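Probable acrylyl-CoA reductase AcuI (Escherichia coli, PDB 1O89) probably catalyses the NADPH-dependent reduction of acrylyl-CoA to propanoyl-CoA. Local coordinates at residues L22-L27 and G118-A123; I84-T89 and W109-N114. All coordinates share one frame; numbering follows the deposited sequence.

Interaction 1 of 2, residues L22-L27 and G118-A123; sequences LQALLL and GLAEQA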
loop_
_atom_site.group_PDB
_atom_site.type_symbol
_atom_site.label_atom_id
_atom_site.label_comp_id
_atom_site.label_asym_id
_atom_site.label_seq_id
_atom_site.Cartn_x
_atom_site.Cartn_y
_atom_site.Cartn_z
ATOM N N LEU A 22 -3.345 -34.626 -29.788
ATOM C CA LEU A 22 -4.223 -33.552 -29.217
ATOM C C LEU A 22 -4.411 -32.342 -30.153
ATOM O O LEU A 22 -3.460 -31.858 -30.764
ATOM C CB LEU A 22 -3.678 -33.074 -27.864
ATOM C CG LEU A 22 -2.296 -32.408 -27.908
ATOM C CD1 LEU A 22 -2.397 -30.953 -27.552
ATOM C CD2 LEU A 22 -1.300 -33.124 -27.004
ATOM N N GLN A 23 -5.649 -31.862 -30.256
ATOM C CA GLN A 23 -5.959 -30.644 -30.989
ATOM C C GLN A 23 -5.623 -29.430 -30.133
ATOM O O GLN A 23 -5.815 -29.432 -28.928
ATOM C CB GLN A 23 -7.445 -30.588 -31.365
ATOM C CG GLN A 23 -7.913 -31.704 -32.268
ATOM C CD GLN A 23 -7.777 -31.373 -33.753
ATOM O OE1 GLN A 23 -8.623 -30.666 -34.322
ATOM N NE2 GLN A 23 -6.727 -31.894 -34.383
ATOM N N ALA A 24 -5.163 -28.374 -30.785
ATOM C CA ALA A 24 -4.727 -27.170 -30.093
ATOM C C ALA A 24 -4.705 -25.993 -31.050
ATOM O O ALA A 24 -4.326 -26.149 -32.214
ATOM C CB ALA A 24 -3.351 -27.388 -29.525
ATOM N N LEU A 25 -5.123 -24.825 -30.572
ATOM C CA LEU A 25 -4.856 -23.583 -31.280
ATOM C C LEU A 25 -3.407 -23.191 -30.988
ATOM O O LEU A 25 -3.064 -22.901 -29.851
ATOM C CB LEU A 25 -5.811 -22.470 -30.853
ATOM C CG LEU A 25 -5.692 -21.185 -31.696
ATOM C CD1 LEU A 25 -6.467 -21.319 -32.984
ATOM C CD2 LEU A 25 -6.160 -19.962 -30.916
ATOM N N LEU A 26 -2.577 -23.218 -32.029
ATOM C CA LEU A 26 -1.154 -22.908 -31.946
ATOM C C LEU A 26 -0.849 -21.551 -32.595
ATOM O O LEU A 26 -1.248 -21.281 -33.724
ATOM C CB LEU A 26 -0.333 -24.014 -32.633
ATOM C CG LEU A 26 1.169 -24.102 -32.315
ATOM C CD1 LEU A 26 1.390 -24.579 -30.895
ATOM C CD2 LEU A 26 1.906 -25.025 -33.295
ATOM N N LEU A 27 -0.145 -20.703 -31.853
ATOM C CA LEU A 27 0.317 -19.421 -32.356
ATOM C C LEU A 27 1.759 -19.576 -32.803
ATOM O O LEU A 27 2.582 -20.099 -32.068
ATOM C CB LEU A 27 0.217 -18.350 -31.269
ATOM C CG LEU A 27 -1.171 -18.138 -30.656
ATOM C CD1 LEU A 27 -1.200 -16.880 -29.773
ATOM C CD2 LEU A 27 -2.242 -18.075 -31.740
ATOM N N GLY A 118 -4.345 -23.258 -22.211
ATOM C CA GLY A 118 -5.658 -23.880 -22.158
ATOM C C GLY A 118 -6.369 -24.157 -23.449
ATOM O O GLY A 118 -7.305 -24.943 -23.459
ATOM N N LEU A 119 -5.959 -23.534 -24.543
ATOM C CA LEU A 119 -6.680 -23.703 -25.808
ATOM C C LEU A 119 -6.169 -24.942 -26.535
ATOM O O LEU A 119 -5.626 -24.889 -27.634
ATOM C CB LEU A 119 -6.617 -22.425 -26.665
ATOM C CG LEU A 119 -7.570 -21.245 -26.319
ATOM C CD1 LEU A 119 -8.803 -21.631 -25.524
ATOM C CD2 LEU A 119 -6.856 -20.233 -25.527
ATOM N N ALA A 120 -6.388 -26.078 -25.892
ATOM C CA ALA A 120 -5.850 -27.353 -26.328
ATOM C C ALA A 120 -6.569 -28.458 -25.563
ATOM O O ALA A 120 -7.072 -28.213 -24.470
ATOM C CB ALA A 120 -4.370 -27.414 -26.058
ATOM N N GLU A 121 -6.609 -29.662 -26.125
ATOM C CA GLU A 121 -7.272 -30.792 -25.465
ATOM C C GLU A 121 -6.489 -31.267 -24.250
ATOM O O GLU A 121 -7.049 -31.910 -23.364
ATOM C CB GLU A 121 -7.467 -31.960 -26.430
ATOM C CG GLU A 121 -8.455 -31.641 -27.540
ATOM C CD GLU A 121 -8.625 -32.764 -28.541
ATOM O OE1 GLU A 121 -7.716 -33.612 -28.687
ATOM O OE2 GLU A 121 -9.681 -32.784 -29.192
ATOM N N GLN A 122 -5.197 -30.964 -24.216
ATOM C CA GLN A 122 -4.377 -31.320 -23.073
ATOM C C GLN A 122 -3.430 -30.200 -22.706
ATOM O O GLN A 122 -2.936 -29.495 -23.583
ATOM C CB GLN A 122 -3.560 -32.571 -23.375
ATOM C CG GLN A 122 -4.355 -33.765 -23.905
ATOM C CD GLN A 122 -3.481 -34.986 -24.038
ATOM O OE1 GLN A 122 -2.499 -35.111 -23.318
ATOM N NE2 GLN A 122 -3.827 -35.890 -24.962
ATOM N N ALA A 123 -3.187 -30.049 -21.408
ATOM C CA ALA A 123 -2.170 -29.149 -20.883
ATOM C C ALA A 123 -1.326 -29.896 -19.848
ATOM O O ALA A 123 -1.851 -30.692 -19.079
ATOM C CB ALA A 123 -2.820 -27.952 -20.256
#
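The carbonyl of Gln23 receives two donors from the facing segment: Glu121 N bonds to Gln23 O at 2.9 Å, nearly in line with the C=O, and the CA-H of Ala120 makes a weaker contact to the same oxygen. This is half of an isolated antiparallel beta bridge, which ties the 23-28/35-40 hairpin to the segment leading into strand 122-125 of the GroES-like domain. In the other half, Leu25 N bonds to Leu119 O at 3.0 Å. Ala24 and Ala120 lie between these bonds as a non-hydrogen-bonded pair, their CA atoms 3.9 Å apart. Alanine suits such close backbones, since the two methyls already touch, Ala24 CB to Ala120 CB at 3.6 Å. The bridge goes no further past Leu119, which is the centre of an inverse gamma turn. At the other end a side chain replaces the backbone acceptor. Glu121 stretches out beyond CG (chi2 178°) and runs alongside Gln23, both pointing the same way, their amide and carboxylate planes 58° apart. Beside this pair, Leu22 lays its CB and CD2 across the aliphatic and amide part of Gln122, whose NE2 is held by Glu43. Glu121 OE1 takes the N-H of Gln23 at 3.1 Å along an almost straight bond (170°), with the donor standing above the carboxylate plane.

Interaction 2 of 2, residues I84-T89 and W109-N114; sequences IDFAGT and WGVGEN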
loop_
_atom_site.group_PDB
_atom_site.type_symbol
_atom_site.label_atom_id
_atom_site.label_comp_id
_atom_site.label_asym_id
_atom_site.label_seq_id
_atom_site.Cartn_x
_atom_site.Cartn_y
_atom_site.Cartn_z
ATOM N N ILE A 84 -4.898 -18.440 -20.722
ATOM C CA ILE A 84 -4.368 -18.299 -19.371
ATOM C C ILE A 84 -5.191 -19.025 -18.330
ATOM O O ILE A 84 -4.704 -19.254 -17.229
ATOM C CB ILE A 84 -4.176 -16.805 -18.959
ATOM C CG1 ILE A 84 -5.510 -16.042 -18.910
ATOM C CG2 ILE A 84 -3.183 -16.123 -19.904
ATOM C CD1 ILE A 84 -5.359 -14.588 -18.452
ATOM N N ASP A 85 -6.433 -19.363 -18.664
ATOM C CA ASP A 85 -7.302 -20.136 -17.775
ATOM C C ASP A 85 -7.698 -21.461 -18.426
ATOM O O ASP A 85 -7.945 -21.510 -19.627
ATOM C CB ASP A 85 -8.625 -19.409 -17.538
ATOM C CG ASP A 85 -8.467 -18.029 -16.968
ATOM O OD1 ASP A 85 -7.376 -17.651 -16.460
ATOM O OD2 ASP A 85 -9.440 -17.243 -16.989
ATOM N N PHE A 86 -7.756 -22.530 -17.647
ATOM C CA PHE A 86 -8.459 -23.726 -18.089
ATOM C C PHE A 86 -9.047 -24.500 -16.922
ATOM O O PHE A 86 -8.667 -24.300 -15.784
ATOM C CB PHE A 86 -7.569 -24.629 -18.973
ATOM C CG PHE A 86 -6.397 -25.267 -18.257
ATOM C CD1 PHE A 86 -6.578 -26.345 -17.415
ATOM C CD2 PHE A 86 -5.114 -24.808 -18.468
ATOM C CE1 PHE A 86 -5.492 -26.936 -16.778
ATOM C CE2 PHE A 86 -4.029 -25.405 -17.839
ATOM C CZ PHE A 86 -4.224 -26.467 -16.998
ATOM N N ALA A 87 -9.990 -25.378 -17.227
ATOM C CA ALA A 87 -10.522 -26.315 -16.249
ATOM C C ALA A 87 -10.850 -27.610 -16.948
ATOM O O ALA A 87 -11.275 -27.606 -18.099
ATOM C CB ALA A 87 -11.768 -25.747 -15.572
ATOM N N GLY A 88 -10.657 -28.723 -16.257
ATOM C CA GLY A 88 -11.042 -30.003 -16.797
ATOM C C GLY A 88 -10.731 -31.120 -15.833
ATOM O O GLY A 88 -10.867 -30.954 -14.630
ATOM N N THR A 89 -10.303 -32.251 -16.390
ATOM C CA THR A 89 -10.101 -33.515 -15.682
ATOM C C THR A 89 -8.633 -33.933 -15.745
ATOM O O THR A 89 -8.032 -33.900 -16.813
ATOM C CB THR A 89 -10.930 -34.587 -16.379
ATOM O OG1 THR A 89 -12.304 -34.428 -16.022
ATOM C CG2 THR A 89 -10.573 -35.955 -15.894
ATOM N N TRP A 109 0.171 -18.216 -13.664
ATOM C CA TRP A 109 1.479 -18.884 -13.600
ATOM C C TRP A 109 2.308 -18.775 -14.885
ATOM O O TRP A 109 3.344 -19.401 -14.995
ATOM C CB TRP A 109 1.343 -20.344 -13.157
ATOM C CG TRP A 109 0.806 -20.520 -11.765
ATOM C CD1 TRP A 109 -0.401 -21.032 -11.420
ATOM C CD2 TRP A 109 1.465 -20.203 -10.537
ATOM N NE1 TRP A 109 -0.546 -21.049 -10.056
ATOM C CE2 TRP A 109 0.588 -20.547 -9.487
ATOM C CE3 TRP A 109 2.718 -19.680 -10.212
ATOM C CZ2 TRP A 109 0.920 -20.380 -8.153
ATOM C CZ3 TRP A 109 3.043 -19.501 -8.875
ATOM C CH2 TRP A 109 2.149 -19.852 -7.866
ATOM N N GLY A 110 1.890 -17.916 -15.813
ATOM C CA GLY A 110 2.522 -17.787 -17.118
ATOM C C GLY A 110 1.908 -18.727 -18.160
ATOM O O GLY A 110 2.275 -18.690 -19.337
ATOM N N VAL A 111 0.972 -19.568 -17.730
ATOM C CA VAL A 111 0.277 -20.478 -18.624
ATOM C C VAL A 111 -0.500 -19.666 -19.660
ATOM O O VAL A 111 -1.135 -18.663 -19.338
ATOM C CB VAL A 111 -0.657 -21.431 -17.834
ATOM C CG1 VAL A 111 -1.403 -22.364 -18.757
ATOM C CG2 VAL A 111 0.152 -22.247 -16.812
ATOM N N GLY A 112 -0.450 -20.105 -20.912
ATOM C CA GLY A 112 -0.992 -19.328 -22.015
ATOM C C GLY A 112 -0.126 -18.185 -22.515
ATOM O O GLY A 112 -0.475 -17.568 -23.518
ATOM N N GLU A 113 0.993 -17.916 -21.845
ATOM C CA GLU A 113 1.888 -16.820 -22.203
ATOM C C GLU A 113 3.289 -17.327 -22.542
ATOM O O GLU A 113 3.751 -17.153 -23.668
ATOM C CB GLU A 113 1.977 -15.785 -21.074
ATOM C CG GLU A 113 0.636 -15.201 -20.667
ATOM C CD GLU A 113 0.767 -14.194 -19.542
ATOM O OE1 GLU A 113 1.030 -13.000 -19.829
ATOM O OE2 GLU A 113 0.627 -14.599 -18.369
ATOM N N ASN A 114 3.968 -17.929 -21.571
ATOM C CA ASN A 114 5.270 -18.535 -21.822
ATOM C C ASN A 114 5.294 -20.041 -21.549
ATOM O O ASN A 114 6.357 -20.668 -21.551
ATOM C CB ASN A 114 6.371 -17.796 -21.047
ATOM C CG ASN A 114 6.168 -17.828 -19.543
ATOM O OD1 ASN A 114 5.468 -18.690 -19.003
ATOM N ND2 ASN A 114 6.798 -16.886 -18.855
#
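Ile84 turns one flank of its side chain to the carbonyl of Val111: Ile84 CG2 lies 3.3 Å from Val111 O, and the CA-H of Ile84 points at the same oxygen in a fairly straight CH...O contact (153°). Val111 and Gly112 are the central residues of a type II beta turn, closed by Glu113 N bonding to Gly110 O at 2.9 Å; Asn114 N shares that acceptor. Glycine fits the third position, where phi is positive (79°) and a CB would run into Ile84 N. With CG2 beside its backbone N, Ile84 also reaches Glu113, crossing it at a slant with CG2 4.0 Å from Glu113 CG, while the carboxylate beyond goes to a salt bridge with Lys63. Val111 has CG1 anti to its N (chi1 179°), which carries this methyl to Phe86. The two side chains cross at about a right angle, and Val111 CG1 meets the ring at its edge, near the ring plane, 4.1 Å from Phe86 CE2. The start of strand 85-93, with Ile84 just before it, and the loop after strand 103-107 are joined here by aliphatic and aromatic surfaces and a single CH...O contact, so between these two segments the fit depends mainly on shape; Ile84 N bonds instead to Asp64.

Interaction 2 is nested along the chain within the loop that interaction 1 closes, and their centres are 10 Å apart. Phe86 joins them directly: its CE2 lies 3.7 Å from Ala123 CB and its CB 3.8 Å from Gly118 CA, so the 118-123 segment packs on the hairpin strand through one part and on this ring through another. A backbone bond between Gly118 and Gly83 adds a second tie just ahead of strand 85-93. Interaction 1 lies away from the NADP(+) site. Interaction 2 is nearer, with the side chain of Ile84 about 7 Å from that of Ser288 and about 8 Å from that of Tyr62, both NADP(+)-binding residues.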